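Local coordinates for lysine-sensitive aspartokinase 3 (Escherichia coli, PDB 2J0W), which catalyses the ATP-dependent phosphorylation of L-aspartate to 4-phospho-L-aspartate, a step of lysine biosynthesis subject to feedback inhibition by lysine, at residues 38-49 / 114-123; 17-28 / 125-135. All blocks are in the same frame, centred on the assembly; numbering follows the deposited sequence.

Helix 108-131 runs through both contacts, and it illustrates how one long helix can serve a substrate pocket along one part and scaffold packing along the next. In contact 1 its residues 114-123 meet the loop and helix of 38-49 beside the bound aspartate; the side chain of Ser39 lies about 5 Å from ADP and about 6 Å from the magnesium ion. In contact 2, residues 125-135 pack on helix 17-27. There the side chain of Ser23 is still about 13 Å from the bound aspartic acid. The contact centres are about 18 Å apart, yet the two join directly: Leu38 CD1 of contact 1 touches Phe126 CB of contact 2 at 3.3 Å.

Contact 1 of 2, residues 38-49 / 114-123; sequences LSASAGITNLLV and LVSHGELMST. With ASP (aspartic acid), chain B.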
# COMPACT_ATOMS: atom_id res chain seq x y z
N LEU A 38 -0.07 -36.79 -12.80
CA LEU A 38 -0.96 -36.47 -13.91
C LEU A 38 -2.16 -35.67 -13.50
O LEU A 38 -2.68 -35.83 -12.40
CB LEU A 38 -1.48 -37.75 -14.56
CG LEU A 38 -0.52 -38.77 -15.18
CD1 LEU A 38 -1.36 -39.94 -15.69
CD2 LEU A 38 0.29 -38.14 -16.30
N SER A 39 -2.59 -34.79 -14.40
CA SER A 39 -3.78 -33.98 -14.20
C SER A 39 -4.76 -34.83 -14.99
O SER A 39 -4.37 -35.83 -15.59
CB SER A 39 -3.67 -32.62 -14.89
OG SER A 39 -2.72 -31.76 -14.30
N ALA A 40 -6.03 -34.45 -15.01
CA ALA A 40 -7.01 -35.21 -15.76
C ALA A 40 -6.86 -34.76 -17.20
O ALA A 40 -6.29 -33.70 -17.48
CB ALA A 40 -8.41 -34.91 -15.24
N SER A 41 -7.37 -35.55 -18.13
CA SER A 41 -7.28 -35.19 -19.54
C SER A 41 -7.98 -33.87 -19.86
O SER A 41 -8.97 -33.51 -19.22
CB SER A 41 -7.86 -36.32 -20.39
OG SER A 41 -7.17 -37.53 -20.12
N ALA A 42 -7.45 -33.15 -20.84
CA ALA A 42 -8.00 -31.86 -21.25
C ALA A 42 -9.52 -31.90 -21.27
O ALA A 42 -10.10 -32.87 -21.76
CB ALA A 42 -7.48 -31.50 -22.62
N GLY A 43 -10.16 -30.86 -20.73
CA GLY A 43 -11.61 -30.78 -20.71
C GLY A 43 -12.35 -31.49 -19.59
O GLY A 43 -13.43 -31.06 -19.19
N ILE A 44 -11.79 -32.58 -19.07
CA ILE A 44 -12.44 -33.32 -18.01
C ILE A 44 -12.82 -32.47 -16.80
O ILE A 44 -13.98 -32.42 -16.41
CB ILE A 44 -11.58 -34.53 -17.54
CG1 ILE A 44 -11.55 -35.59 -18.64
CG2 ILE A 44 -12.17 -35.17 -16.29
CD1 ILE A 44 -12.95 -36.11 -19.02
N THR A 45 -11.84 -31.79 -16.21
CA THR A 45 -12.12 -30.99 -15.02
C THR A 45 -13.22 -29.96 -15.23
O THR A 45 -14.07 -29.80 -14.35
CB THR A 45 -10.83 -30.31 -14.49
OG1 THR A 45 -9.92 -31.33 -14.04
CG2 THR A 45 -11.15 -29.39 -13.31
N ASN A 46 -13.22 -29.27 -16.37
CA ASN A 46 -14.28 -28.27 -16.62
C ASN A 46 -15.64 -28.98 -16.73
O ASN A 46 -16.64 -28.50 -16.21
CB ASN A 46 -14.04 -27.49 -17.92
CG ASN A 46 -12.76 -26.67 -17.91
OD1 ASN A 46 -12.32 -26.15 -16.88
ND2 ASN A 46 -12.16 -26.52 -19.09
N LEU A 47 -15.67 -30.12 -17.40
CA LEU A 47 -16.93 -30.84 -17.52
C LEU A 47 -17.40 -31.20 -16.11
O LEU A 47 -18.54 -30.88 -15.72
CB LEU A 47 -16.75 -32.09 -18.38
CG LEU A 47 -16.68 -31.75 -19.88
CD1 LEU A 47 -16.29 -32.98 -20.71
CD2 LEU A 47 -18.04 -31.20 -20.32
N LEU A 48 -16.51 -31.82 -15.35
CA LEU A 48 -16.78 -32.23 -13.98
C LEU A 48 -17.23 -31.08 -13.09
O LEU A 48 -18.12 -31.25 -12.25
CB LEU A 48 -15.55 -32.90 -13.37
CG LEU A 48 -15.29 -34.30 -13.94
CD1 LEU A 48 -14.05 -34.89 -13.32
CD2 LEU A 48 -16.50 -35.20 -13.66
N VAL A 49 -16.63 -29.91 -13.28
CA VAL A 49 -17.01 -28.76 -12.48
C VAL A 49 -18.41 -28.28 -12.88
O VAL A 49 -19.21 -27.89 -12.03
CB VAL A 49 -15.99 -27.61 -12.64
CG1 VAL A 49 -16.58 -26.29 -12.16
CG2 VAL A 49 -14.73 -27.94 -11.85
N LEU A 114 -16.39 -34.91 -6.51
CA LEU A 114 -16.77 -35.28 -7.86
C LEU A 114 -15.64 -34.91 -8.80
O LEU A 114 -15.26 -35.70 -9.67
CB LEU A 114 -18.05 -34.54 -8.24
CG LEU A 114 -18.76 -35.00 -9.51
CD1 LEU A 114 -20.09 -34.30 -9.59
CD2 LEU A 114 -17.92 -34.70 -10.72
N VAL A 115 -15.08 -33.72 -8.65
CA VAL A 115 -14.01 -33.32 -9.56
C VAL A 115 -12.77 -34.17 -9.41
O VAL A 115 -12.01 -34.32 -10.35
CB VAL A 115 -13.63 -31.84 -9.40
CG1 VAL A 115 -12.31 -31.59 -10.11
CG2 VAL A 115 -14.72 -30.94 -10.01
N SER A 116 -12.56 -34.74 -8.24
CA SER A 116 -11.38 -35.55 -8.04
C SER A 116 -11.32 -36.70 -9.05
O SER A 116 -10.24 -37.10 -9.50
CB SER A 116 -11.39 -36.11 -6.62
OG SER A 116 -12.50 -36.96 -6.47
N HIS A 117 -12.48 -37.22 -9.43
CA HIS A 117 -12.57 -38.33 -10.40
C HIS A 117 -11.76 -38.20 -11.71
O HIS A 117 -11.37 -39.22 -12.28
CB HIS A 117 -14.04 -38.62 -10.71
CG HIS A 117 -14.76 -39.29 -9.59
ND1 HIS A 117 -15.02 -38.67 -8.39
CD2 HIS A 117 -15.23 -40.56 -9.47
CE1 HIS A 117 -15.60 -39.53 -7.57
NE2 HIS A 117 -15.74 -40.68 -8.20
N GLY A 118 -11.52 -36.98 -12.18
CA GLY A 118 -10.77 -36.77 -13.41
C GLY A 118 -9.35 -37.33 -13.36
O GLY A 118 -8.96 -38.16 -14.19
N GLU A 119 -8.57 -36.88 -12.38
CA GLU A 119 -7.21 -37.38 -12.24
C GLU A 119 -7.21 -38.86 -11.86
O GLU A 119 -6.22 -39.56 -12.05
CB GLU A 119 -6.42 -36.57 -11.21
CG GLU A 119 -7.10 -35.31 -10.67
CD GLU A 119 -7.35 -34.24 -11.72
OE1 GLU A 119 -8.53 -33.93 -11.96
OE2 GLU A 119 -6.38 -33.71 -12.29
N LEU A 120 -8.31 -39.37 -11.32
CA LEU A 120 -8.33 -40.79 -11.00
C LEU A 120 -8.38 -41.58 -12.31
O LEU A 120 -7.59 -42.50 -12.51
CB LEU A 120 -9.54 -41.14 -10.12
CG LEU A 120 -9.34 -40.80 -8.63
CD1 LEU A 120 -10.60 -41.07 -7.84
CD2 LEU A 120 -8.19 -41.61 -8.07
N MET A 121 -9.28 -41.21 -13.21
CA MET A 121 -9.39 -41.93 -14.48
C MET A 121 -8.13 -41.78 -15.33
O MET A 121 -7.68 -42.75 -15.92
CB MET A 121 -10.62 -41.46 -15.28
CG MET A 121 -11.93 -41.87 -14.64
SD MET A 121 -13.33 -40.95 -15.28
CE MET A 121 -13.81 -42.00 -16.59
N SER A 122 -7.56 -40.59 -15.39
CA SER A 122 -6.35 -40.39 -16.20
C SER A 122 -5.17 -41.24 -15.71
O SER A 122 -4.53 -41.90 -16.51
CB SER A 122 -5.96 -38.91 -16.24
OG SER A 122 -5.49 -38.47 -14.97
N THR A 123 -4.89 -41.24 -14.41
CA THR A 123 -3.76 -42.04 -13.91
C THR A 123 -3.98 -43.54 -14.07
O THR A 123 -3.02 -44.28 -14.22
CB THR A 123 -3.46 -41.76 -12.42
OG1 THR A 123 -4.64 -41.95 -11.64
CG2 THR A 123 -2.94 -40.37 -12.23
N ASP B . -7.07 -30.91 -13.15
CA ASP B . -7.09 -29.64 -12.43
C ASP B . -7.60 -28.57 -13.43
O ASP B . -8.05 -28.97 -14.54
CB ASP B . -5.67 -29.34 -11.87
CG ASP B . -4.55 -29.05 -12.90
OD1 ASP B . -4.85 -29.06 -14.14
OD2 ASP B . -3.36 -28.81 -12.48
OXT ASP B . -7.50 -27.34 -13.11
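Two donors converge on Glu119 OE2. The backbone N of Ala40 is 2.8 Å from Glu119 OE2 in a weak bond bent to 119° at the hydrogen, and the amino N of the bound aspartate (ASP N) is 3.0 Å from Glu119 OE2. The same amino group gives a hydrogen bond to Thr45 OG1, also 3.0 Å from ASP N, so each segment supplies one acceptor. Glu119 reaches this position through an almost eclipsed first torsion (chi1 -8°) and a bend at chi2, which turn its carboxylate toward the 38-49 loop. One turn along, Ser122 OG lies 2.9 Å from Ser39 O; its proton could instead serve Glu119 O in its own helix. Ser39 OG is engaged by Ser201, another residue of the aspartate pocket.

Away from the bound aspartate the helices 44-49 and 114-123 run nearly antiparallel, at 152° with axes 8.6 Å apart. Gly118 makes the closeness possible: Ile44 CG2 rests 3.6 Å from Gly118 CA, and Ala40 CB presses on the same residue, where any side chain would collide with both. Leu48 acts as a knob in a hole formed by Leu114, Val115, His117 and Gly118, with its CD1 branch 3.5 Å from Gly118 N. At the far end Val49 CG2 meets Val115 CG2 at 3.5 Å.

In this amino acid kinase domain, then, the apolar helix packing is consistent with a fixed spacing of Thr45 and Glu119, while Arg198, Gly199 and Ser201 supply further bonds to the aspartate. The paired oxygen acceptors at its amino end suit recognition of an amino acid substrate.

Contact 2 of 2, residues 17-28 / 125-135; sequences FDAMNRSADIVL and LFVEILRERDV
Phe17 lays ring atom CD2 obliquely against Ile129 CD1, 3.6 Å away, opening a row of contacts along helix 17-27, which crosses helix 125-131 at 64° with axes 10.1 Å apart. Met20 follows. Its chain, bent at chi2 and chi3, carries CE to 3.3 Å from Leu125 CB and also onto Ile129 CD1, while SD lies at the edge of the Phe126 ring, 5.5 Å from its centroid, in a Met-aromatic contact. Met20, Ser23, Ala24 and Val27 form the hole that receives Phe126; Ile129 fills a neighbouring hole between Phe17, Met20, Asn21 and Ala24.

Asn21 OD1 accepts from Arg133 NH2 at 2.9 Å, the donor standing above the amide plane. Ala24 CB meets Leu130 CD2 at 3.5 Å and also lies over one face of the Arg133 guanidinium. Asp25 OD1 then takes both terminal nitrogens of that group end-on, Arg133 NH1 at 2.8 Å and NH2 at 3.0 Å, in a salt bridge. Replacing Arg133 with a leucine would probably leave the Asp25 carboxylate without its charged mate and Asn21 OD1 without this donor. Leu28 and Val135 close the row in a looser apolar contact.

The chemistry thus changes from apolar packing, continued by Ile180 and Leu38 of the central sheet, to a charged edge near solvent at Asp25, where the extended Arg133 ties the loop after helix 108-131 to two successive turns of helix 17-27.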
# COMPACT_ATOMS: atom_id res chain seq x y z
N PHE A 17 -4.94 -40.84 -26.10
CA PHE A 17 -4.00 -41.94 -26.25
C PHE A 17 -2.62 -41.50 -26.79
O PHE A 17 -1.60 -41.72 -26.13
CB PHE A 17 -4.61 -43.01 -27.16
CG PHE A 17 -3.81 -44.27 -27.23
CD1 PHE A 17 -3.09 -44.60 -28.37
CD2 PHE A 17 -3.78 -45.15 -26.14
CE1 PHE A 17 -2.35 -45.77 -28.43
CE2 PHE A 17 -3.05 -46.33 -26.19
CZ PHE A 17 -2.33 -46.64 -27.34
N ASP A 18 -2.60 -40.88 -27.97
CA ASP A 18 -1.33 -40.44 -28.56
C ASP A 18 -0.54 -39.60 -27.58
O ASP A 18 0.59 -39.94 -27.21
CB ASP A 18 -1.59 -39.64 -29.83
CG ASP A 18 -2.26 -40.46 -30.92
OD1 ASP A 18 -1.81 -41.61 -31.15
OD2 ASP A 18 -3.22 -39.96 -31.54
N ALA A 19 -1.14 -38.48 -27.18
CA ALA A 19 -0.53 -37.55 -26.24
C ALA A 19 -0.02 -38.30 -25.02
O ALA A 19 1.12 -38.10 -24.56
CB ALA A 19 -1.57 -36.51 -25.81
N MET A 20 -0.87 -39.17 -24.50
CA MET A 20 -0.52 -39.94 -23.33
C MET A 20 0.76 -40.70 -23.65
O MET A 20 1.65 -40.79 -22.81
CB MET A 20 -1.65 -40.89 -22.97
CG MET A 20 -1.71 -41.23 -21.50
SD MET A 20 -3.41 -41.30 -20.89
CE MET A 20 -3.69 -43.01 -20.89
N ASN A 21 0.84 -41.22 -24.87
CA ASN A 21 2.02 -41.95 -25.32
C ASN A 21 3.23 -41.01 -25.40
O ASN A 21 4.31 -41.31 -24.87
CB ASN A 21 1.75 -42.60 -26.68
CG ASN A 21 1.25 -44.04 -26.56
OD1 ASN A 21 1.82 -44.86 -25.82
ND2 ASN A 21 0.20 -44.36 -27.30
N ARG A 22 3.07 -39.87 -26.08
CA ARG A 22 4.18 -38.92 -26.17
C ARG A 22 4.75 -38.75 -24.77
O ARG A 22 5.96 -38.82 -24.57
CB ARG A 22 3.69 -37.55 -26.66
CG ARG A 22 3.65 -37.37 -28.16
CD ARG A 22 3.03 -36.02 -28.54
NE ARG A 22 1.66 -36.18 -29.03
CZ ARG A 22 0.59 -35.60 -28.49
NH1 ARG A 22 0.71 -34.82 -27.43
NH2 ARG A 22 -0.61 -35.80 -29.03
N SER A 23 3.85 -38.56 -23.80
CA SER A 23 4.25 -38.37 -22.41
C SER A 23 4.89 -39.61 -21.80
O SER A 23 5.81 -39.51 -20.99
CB SER A 23 3.05 -37.93 -21.57
OG SER A 23 2.60 -36.64 -21.96
N ALA A 24 4.40 -40.78 -22.18
CA ALA A 24 4.96 -42.02 -21.65
C ALA A 24 6.39 -42.16 -22.15
O ALA A 24 7.28 -42.59 -21.41
CB ALA A 24 4.12 -43.21 -22.08
N ASP A 25 6.61 -41.78 -23.41
CA ASP A 25 7.95 -41.87 -23.98
C ASP A 25 8.86 -41.06 -23.07
O ASP A 25 9.74 -41.61 -22.40
CB ASP A 25 7.98 -41.30 -25.40
CG ASP A 25 7.15 -42.13 -26.39
OD1 ASP A 25 7.16 -43.38 -26.30
OD2 ASP A 25 6.51 -41.53 -27.28
N ILE A 26 8.62 -39.75 -23.02
CA ILE A 26 9.39 -38.83 -22.19
C ILE A 26 9.76 -39.39 -20.81
O ILE A 26 10.90 -39.25 -20.35
CB ILE A 26 8.60 -37.53 -21.98
CG1 ILE A 26 8.40 -36.83 -23.32
CG2 ILE A 26 9.32 -36.62 -21.00
CD1 ILE A 26 7.86 -35.42 -23.18
N VAL A 27 8.81 -40.02 -20.14
CA VAL A 27 9.07 -40.60 -18.82
C VAL A 27 10.16 -41.67 -18.91
O VAL A 27 10.91 -41.91 -17.95
CB VAL A 27 7.80 -41.23 -18.22
CG1 VAL A 27 8.09 -41.78 -16.84
CG2 VAL A 27 6.70 -40.20 -18.15
N LEU A 28 10.25 -42.30 -20.07
CA LEU A 28 11.22 -43.37 -20.30
C LEU A 28 12.45 -42.92 -21.08
O LEU A 28 13.11 -43.74 -21.70
CB LEU A 28 10.54 -44.53 -21.02
CG LEU A 28 9.30 -45.00 -20.24
CD1 LEU A 28 8.60 -46.12 -20.97
CD2 LEU A 28 9.73 -45.44 -18.87
N LEU A 125 -5.50 -45.01 -16.59
CA LEU A 125 -5.23 -45.33 -17.97
C LEU A 125 -3.74 -45.25 -18.25
O LEU A 125 -3.17 -46.13 -18.89
CB LEU A 125 -6.00 -44.38 -18.89
CG LEU A 125 -7.52 -44.43 -18.75
CD1 LEU A 125 -8.17 -43.48 -19.73
CD2 LEU A 125 -8.03 -45.86 -18.98
N PHE A 126 -3.09 -44.20 -17.76
CA PHE A 126 -1.67 -44.07 -18.02
C PHE A 126 -0.90 -45.32 -17.60
O PHE A 126 -0.06 -45.80 -18.36
CB PHE A 126 -1.09 -42.84 -17.32
CG PHE A 126 0.22 -42.39 -17.90
CD1 PHE A 126 0.28 -41.81 -19.17
CD2 PHE A 126 1.41 -42.56 -17.20
CE1 PHE A 126 1.49 -41.42 -19.73
CE2 PHE A 126 2.63 -42.18 -17.75
CZ PHE A 126 2.67 -41.61 -19.01
N VAL A 127 -1.19 -45.87 -16.42
CA VAL A 127 -0.46 -47.06 -15.99
C VAL A 127 -0.63 -48.15 -17.03
O VAL A 127 0.31 -48.88 -17.33
CB VAL A 127 -0.95 -47.60 -14.62
CG1 VAL A 127 -0.88 -46.50 -13.59
CG2 VAL A 127 -2.36 -48.15 -14.72
N GLU A 128 -1.83 -48.23 -17.60
CA GLU A 128 -2.13 -49.22 -18.62
C GLU A 128 -1.33 -48.96 -19.88
O GLU A 128 -0.88 -49.89 -20.55
CB GLU A 128 -3.62 -49.23 -18.94
CG GLU A 128 -4.45 -49.89 -17.85
CD GLU A 128 -3.84 -51.21 -17.40
OE1 GLU A 128 -3.71 -52.13 -18.24
OE2 GLU A 128 -3.49 -51.32 -16.20
N ILE A 129 -1.15 -47.69 -20.22
CA ILE A 129 -0.38 -47.37 -21.40
C ILE A 129 1.09 -47.73 -21.16
O ILE A 129 1.83 -48.02 -22.10
CB ILE A 129 -0.50 -45.88 -21.75
CG1 ILE A 129 -1.72 -45.68 -22.65
CG2 ILE A 129 0.75 -45.40 -22.45
CD1 ILE A 129 -1.77 -44.31 -23.29
N LEU A 130 1.50 -47.72 -19.90
CA LEU A 130 2.88 -48.04 -19.55
C LEU A 130 3.13 -49.54 -19.48
O LEU A 130 4.21 -50.01 -19.84
CB LEU A 130 3.27 -47.39 -18.23
CG LEU A 130 3.39 -45.87 -18.24
CD1 LEU A 130 4.00 -45.40 -16.94
CD2 LEU A 130 4.27 -45.44 -19.40
N ARG A 131 2.14 -50.30 -18.99
CA ARG A 131 2.27 -51.75 -18.91
C ARG A 131 2.07 -52.42 -20.27
O ARG A 131 2.45 -53.57 -20.47
CB ARG A 131 1.28 -52.31 -17.89
CG ARG A 131 1.66 -51.97 -16.48
CD ARG A 131 0.74 -52.61 -15.49
NE ARG A 131 1.20 -52.36 -14.13
CZ ARG A 131 0.54 -52.73 -13.04
NH1 ARG A 131 -0.62 -53.38 -13.14
NH2 ARG A 131 1.04 -52.47 -11.84
N GLU A 132 1.47 -51.69 -21.20
CA GLU A 132 1.24 -52.20 -22.54
C GLU A 132 2.60 -52.21 -23.23
O GLU A 132 2.74 -52.64 -24.38
CB GLU A 132 0.27 -51.29 -23.29
CG GLU A 132 -0.33 -51.90 -24.54
CD GLU A 132 -1.63 -51.24 -24.95
OE1 GLU A 132 -1.62 -50.39 -25.87
OE2 GLU A 132 -2.67 -51.57 -24.33
N ARG A 133 3.61 -51.73 -22.51
CA ARG A 133 4.98 -51.67 -23.00
C ARG A 133 5.90 -52.48 -22.10
O ARG A 133 7.11 -52.25 -22.10
CB ARG A 133 5.50 -50.25 -23.02
CG ARG A 133 4.69 -49.27 -23.81
CD ARG A 133 5.42 -47.95 -23.84
NE ARG A 133 4.77 -47.00 -24.73
CZ ARG A 133 5.35 -45.88 -25.15
NH1 ARG A 133 6.58 -45.58 -24.75
NH2 ARG A 133 4.69 -45.06 -25.96
N ASP A 134 5.33 -53.39 -21.32
CA ASP A 134 6.12 -54.22 -20.40
C ASP A 134 6.95 -53.33 -19.47
O ASP A 134 8.19 -53.34 -19.52
CB ASP A 134 7.05 -55.15 -21.18
CG ASP A 134 6.36 -56.41 -21.67
OD1 ASP A 134 5.24 -56.30 -22.23
OD2 ASP A 134 6.93 -57.51 -21.51
N VAL A 135 6.27 -52.57 -18.62
CA VAL A 135 6.96 -51.69 -17.69
C VAL A 135 6.37 -51.89 -16.30
O VAL A 135 5.16 -52.02 -16.14
CB VAL A 135 6.78 -50.20 -18.09
CG1 VAL A 135 7.59 -49.32 -17.17
CG2 VAL A 135 7.19 -49.98 -19.54